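Local coordinates for protein COG0546: Predicted phosphatases (Streptococcus pneumoniae, PDB 2AH5) that probably hydrolyses phosphate esters as a predicted phosphatase of the haloacid dehalogenase-like family, its physiological substrate being unknown, at residues P87-Y100 with I198-Q210. Sequence-based numbering, arbitrary orientation.
Sequences PQIIDLLEELSSSY and IAHKPLEVLAYFQ
P202 opens the contact by setting its ring against the start of helix 89-97: CG lies 3.3 Å from the carbonyl O of P87, while the same carbon meets CD1 of I89 and CB packs on CB of Q88. A rigid, compact proline suits this turn, where the chain leaves edge strand 197-199 and bends toward helix 204-208. Next, L203 spreads its two methyls at the contact's outer margin, its forked end letting one residue touch two neighbours. CD1 reaches the Q88 amide, and both methyls approach OD2 of D91, L203 lying athwart that side chain; these are van der Waals contacts of an apolar branch with polar groups.

V205 puts a compact beta-branched side chain against the end of L92, CB 3.9 Å from CD1. L92, long enough to span the gap, has CG anti to the backbone N (chi1 174°), which sets CD1 against the carbonyl O of P202 (3.6 Å), with V205 and L206 beside it. L206 and L92 lie side by side, pointing opposite ways. CD2 of L206 is 3.8 Å from CD1 of L92, with CB of E95 equally near and CG of L96 close by, so the leucine branches fill the space between the helices.

F209 closes the row, its flat ring offering a face to L96 and an edge to Y100. CD2 of L96 sits over that face, 4.2 Å from the centroid, a CH-pi contact, while OH of Y100 comes to the edge, 3.5 Å from CD1. The two rings meet obliquely, planes at 65°. A water donates to OH of Y100 and, at 2.6 Å, to the carbonyl O of F209, bridging Y100 to the backbone close to the chain's C-terminus.

The short, weakly bonded helix about 204-208 runs nearly parallel to helix 89-97, at 18°, and L96, V205 and F209 also reach strands 6-9 or 157-161, as expected of helices flanking one face of the parallel sheet in the Rossmann-like core of HAD hydrolases.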
# COMPACT_ATOMS: atom_id res chain seq x y z
N PRO A 87 -2.82 -13.86 -5.14
CA PRO A 87 -2.72 -14.77 -6.30
C PRO A 87 -2.42 -14.02 -7.60
O PRO A 87 -2.89 -12.91 -7.74
CB PRO A 87 -4.10 -15.40 -6.35
CG PRO A 87 -4.60 -15.34 -4.90
CD PRO A 87 -4.10 -14.01 -4.41
N GLN A 88 -1.65 -14.61 -8.52
CA GLN A 88 -1.38 -14.02 -9.85
C GLN A 88 -0.52 -12.72 -9.86
O GLN A 88 -0.28 -12.11 -10.92
CB GLN A 88 -2.70 -13.79 -10.62
CG GLN A 88 -3.60 -15.01 -10.77
CD GLN A 88 -2.89 -16.19 -11.41
OE1 GLN A 88 -2.67 -17.22 -10.76
NE2 GLN A 88 -2.49 -16.03 -12.66
N ILE A 89 -0.05 -12.29 -8.69
CA ILE A 89 0.78 -11.07 -8.65
C ILE A 89 2.11 -11.24 -9.40
O ILE A 89 2.52 -10.34 -10.14
CB ILE A 89 1.01 -10.54 -7.19
CG1 ILE A 89 -0.29 -9.98 -6.61
CG2 ILE A 89 2.09 -9.46 -7.18
CD1 ILE A 89 -0.91 -8.74 -7.38
N ILE A 90 2.79 -12.37 -9.20
CA ILE A 90 4.03 -12.65 -9.96
C ILE A 90 3.76 -12.56 -11.47
O ILE A 90 4.53 -11.91 -12.19
CB ILE A 90 4.70 -14.01 -9.59
CG1 ILE A 90 5.19 -14.02 -8.13
CG2 ILE A 90 5.88 -14.30 -10.51
CD1 ILE A 90 6.45 -13.18 -7.89
N ASP A 91 2.68 -13.21 -11.93
CA ASP A 91 2.28 -13.13 -13.35
C ASP A 91 2.12 -11.67 -13.82
O ASP A 91 2.65 -11.29 -14.87
CB ASP A 91 1.00 -13.92 -13.62
CG ASP A 91 0.83 -14.28 -15.11
OD1 ASP A 91 1.86 -14.30 -15.86
OD2 ASP A 91 -0.33 -14.56 -15.48
N LEU A 92 1.40 -10.88 -13.04
CA LEU A 92 1.14 -9.47 -13.39
C LEU A 92 2.44 -8.70 -13.49
O LEU A 92 2.67 -7.94 -14.45
CB LEU A 92 0.26 -8.82 -12.31
CG LEU A 92 0.05 -7.32 -12.49
CD1 LEU A 92 -0.69 -7.03 -13.81
CD2 LEU A 92 -0.73 -6.82 -11.28
N LEU A 93 3.30 -8.87 -12.48
CA LEU A 93 4.59 -8.18 -12.51
C LEU A 93 5.52 -8.58 -13.67
O LEU A 93 6.09 -7.72 -14.32
CB LEU A 93 5.32 -8.37 -11.18
CG LEU A 93 4.61 -7.75 -9.98
CD1 LEU A 93 5.38 -8.13 -8.69
CD2 LEU A 93 4.48 -6.22 -10.17
N GLU A 94 5.66 -9.88 -13.91
CA GLU A 94 6.48 -10.38 -15.04
C GLU A 94 5.99 -9.74 -16.33
O GLU A 94 6.77 -9.23 -17.14
CB GLU A 94 6.39 -11.91 -15.16
CG GLU A 94 7.00 -12.73 -14.06
CD GLU A 94 6.71 -14.23 -14.22
OE1 GLU A 94 5.50 -14.63 -14.32
OE2 GLU A 94 7.68 -15.03 -14.20
N GLU A 95 4.67 -9.71 -16.52
CA GLU A 95 4.09 -9.16 -17.74
C GLU A 95 4.30 -7.66 -17.88
O GLU A 95 4.80 -7.19 -18.90
CB GLU A 95 2.61 -9.52 -17.83
CG GLU A 95 2.35 -11.00 -18.13
CD GLU A 95 3.01 -11.42 -19.44
OE1 GLU A 95 2.68 -10.82 -20.49
OE2 GLU A 95 3.87 -12.33 -19.42
N LEU A 96 3.97 -6.89 -16.84
CA LEU A 96 4.12 -5.42 -16.91
C LEU A 96 5.59 -5.00 -16.97
O LEU A 96 5.94 -4.13 -17.77
CB LEU A 96 3.41 -4.71 -15.75
CG LEU A 96 1.89 -4.62 -15.81
CD1 LEU A 96 1.34 -4.06 -14.48
CD2 LEU A 96 1.40 -3.75 -16.96
N SER A 97 6.44 -5.64 -16.16
CA SER A 97 7.88 -5.29 -16.09
C SER A 97 8.61 -5.47 -17.41
O SER A 97 9.63 -4.80 -17.66
CB SER A 97 8.58 -6.08 -15.00
OG SER A 97 8.68 -7.44 -15.38
N SER A 98 8.09 -6.36 -18.27
CA SER A 98 8.66 -6.54 -19.60
C SER A 98 8.35 -5.39 -20.57
O SER A 98 8.96 -5.31 -21.63
CB SER A 98 8.31 -7.92 -20.19
OG SER A 98 6.94 -8.01 -20.52
N SER A 99 7.43 -4.48 -20.20
CA SER A 99 7.08 -3.34 -21.05
C SER A 99 7.21 -1.97 -20.37
O SER A 99 7.20 -0.93 -21.04
CB SER A 99 5.64 -3.48 -21.58
OG SER A 99 5.48 -4.67 -22.34
N TYR A 100 7.32 -1.96 -19.05
CA TYR A 100 7.39 -0.70 -18.29
C TYR A 100 8.34 -0.81 -17.11
O TYR A 100 8.44 -1.87 -16.50
CB TYR A 100 6.01 -0.38 -17.67
CG TYR A 100 4.89 -0.14 -18.65
CD1 TYR A 100 4.66 1.13 -19.15
CD2 TYR A 100 4.06 -1.19 -19.05
CE1 TYR A 100 3.61 1.37 -20.06
CE2 TYR A 100 3.02 -0.97 -19.94
CZ TYR A 100 2.81 0.33 -20.45
OH TYR A 100 1.78 0.58 -21.34
N ILE A 198 -10.45 -0.06 -13.42
CA ILE A 198 -10.68 -0.81 -12.18
C ILE A 198 -10.49 -2.31 -12.45
O ILE A 198 -10.77 -2.77 -13.54
CB ILE A 198 -12.08 -0.51 -11.55
CG1 ILE A 198 -12.23 -1.18 -10.17
CG2 ILE A 198 -13.19 -0.89 -12.48
CD1 ILE A 198 -13.18 -0.41 -9.20
N ALA A 199 -9.99 -3.04 -11.45
CA ALA A 199 -9.76 -4.48 -11.61
C ALA A 199 -10.08 -5.22 -10.34
O ALA A 199 -9.61 -4.85 -9.27
CB ALA A 199 -8.30 -4.77 -11.99
N HIS A 200 -10.81 -6.32 -10.47
CA HIS A 200 -11.03 -7.19 -9.31
C HIS A 200 -10.06 -8.39 -9.25
O HIS A 200 -10.03 -9.11 -8.25
CB HIS A 200 -12.51 -7.62 -9.16
CG HIS A 200 -12.97 -8.62 -10.18
ND1 HIS A 200 -13.24 -8.29 -11.49
CD2 HIS A 200 -13.27 -9.93 -10.05
CE1 HIS A 200 -13.65 -9.37 -12.14
NE2 HIS A 200 -13.67 -10.38 -11.29
N LYS A 201 -9.30 -8.58 -10.33
CA LYS A 201 -8.32 -9.64 -10.44
C LYS A 201 -7.05 -9.10 -11.08
O LYS A 201 -7.13 -8.30 -12.02
CB LYS A 201 -8.84 -10.77 -11.34
CG LYS A 201 -9.91 -11.67 -10.75
CD LYS A 201 -10.36 -12.61 -11.85
CE LYS A 201 -10.66 -14.02 -11.33
NZ LYS A 201 -11.07 -14.92 -12.46
N PRO A 202 -5.88 -9.55 -10.61
CA PRO A 202 -4.62 -9.02 -11.15
C PRO A 202 -4.51 -9.00 -12.66
O PRO A 202 -4.09 -7.98 -13.20
CB PRO A 202 -3.56 -9.92 -10.52
CG PRO A 202 -4.18 -10.24 -9.16
CD PRO A 202 -5.61 -10.53 -9.53
N LEU A 203 -4.89 -10.07 -13.37
CA LEU A 203 -4.69 -10.09 -14.84
C LEU A 203 -5.63 -9.17 -15.62
O LEU A 203 -5.34 -8.76 -16.78
CB LEU A 203 -4.61 -11.52 -15.43
CG LEU A 203 -3.55 -12.45 -14.82
CD1 LEU A 203 -3.48 -13.78 -15.60
CD2 LEU A 203 -2.17 -11.82 -14.73
N GLU A 204 -6.70 -8.74 -14.96
CA GLU A 204 -7.57 -7.73 -15.54
C GLU A 204 -6.81 -6.36 -15.73
O GLU A 204 -7.10 -5.56 -16.62
CB GLU A 204 -8.75 -7.57 -14.62
CG GLU A 204 -9.90 -6.84 -15.20
CD GLU A 204 -11.06 -6.78 -14.23
OE1 GLU A 204 -10.97 -7.35 -13.11
OE2 GLU A 204 -12.05 -6.13 -14.61
N VAL A 205 -5.79 -6.14 -14.90
CA VAL A 205 -4.99 -4.90 -14.95
C VAL A 205 -4.33 -4.74 -16.32
O VAL A 205 -4.15 -3.64 -16.83
CB VAL A 205 -3.90 -4.90 -13.85
CG1 VAL A 205 -2.95 -3.73 -14.04
CG2 VAL A 205 -4.53 -4.80 -12.44
N LEU A 206 -3.97 -5.87 -16.91
CA LEU A 206 -3.12 -5.89 -18.10
C LEU A 206 -3.82 -5.29 -19.30
O LEU A 206 -3.18 -4.66 -20.12
CB LEU A 206 -2.73 -7.33 -18.40
CG LEU A 206 -1.74 -7.90 -17.41
CD1 LEU A 206 -1.62 -9.41 -17.68
CD2 LEU A 206 -0.37 -7.21 -17.56
N ALA A 207 -5.13 -5.49 -19.36
CA ALA A 207 -5.97 -5.01 -20.47
C ALA A 207 -5.92 -3.49 -20.64
O ALA A 207 -6.04 -2.98 -21.76
CB ALA A 207 -7.42 -5.48 -20.29
N TYR A 208 -5.73 -2.76 -19.54
CA TYR A 208 -5.65 -1.32 -19.63
C TYR A 208 -4.49 -0.89 -20.50
O TYR A 208 -4.61 0.07 -21.25
CB TYR A 208 -5.53 -0.64 -18.25
CG TYR A 208 -5.67 0.87 -18.31
CD1 TYR A 208 -6.83 1.46 -18.83
CD2 TYR A 208 -4.64 1.71 -17.88
CE1 TYR A 208 -6.97 2.84 -18.88
CE2 TYR A 208 -4.76 3.10 -17.93
CZ TYR A 208 -5.93 3.66 -18.44
OH TYR A 208 -6.10 5.03 -18.50
N PHE A 209 -3.39 -1.63 -20.41
CA PHE A 209 -2.19 -1.33 -21.14
C PHE A 209 -2.14 -2.01 -22.53
O PHE A 209 -1.09 -2.06 -23.17
CB PHE A 209 -0.97 -1.66 -20.27
CG PHE A 209 -1.03 -1.02 -18.90
CD1 PHE A 209 -0.51 0.26 -18.69
CD2 PHE A 209 -1.66 -1.67 -17.84
CE1 PHE A 209 -0.58 0.87 -17.43
CE2 PHE A 209 -1.74 -1.06 -16.56
CZ PHE A 209 -1.21 0.23 -16.37
N GLN A 210 -3.28 -2.53 -22.99
CA GLN A 210 -3.43 -2.98 -24.39
C GLN A 210 -4.55 -2.20 -25.09
O GLN A 210 -5.66 -2.06 -24.55
CB GLN A 210 -3.68 -4.48 -24.48
CG GLN A 210 -2.57 -5.36 -23.90
CD GLN A 210 -1.27 -5.30 -24.68
OE1 GLN A 210 -0.18 -5.27 -24.08
NE2 GLN A 210 -1.35 -5.30 -26.01
O HOH W 1 1.53 -2.29 -22.90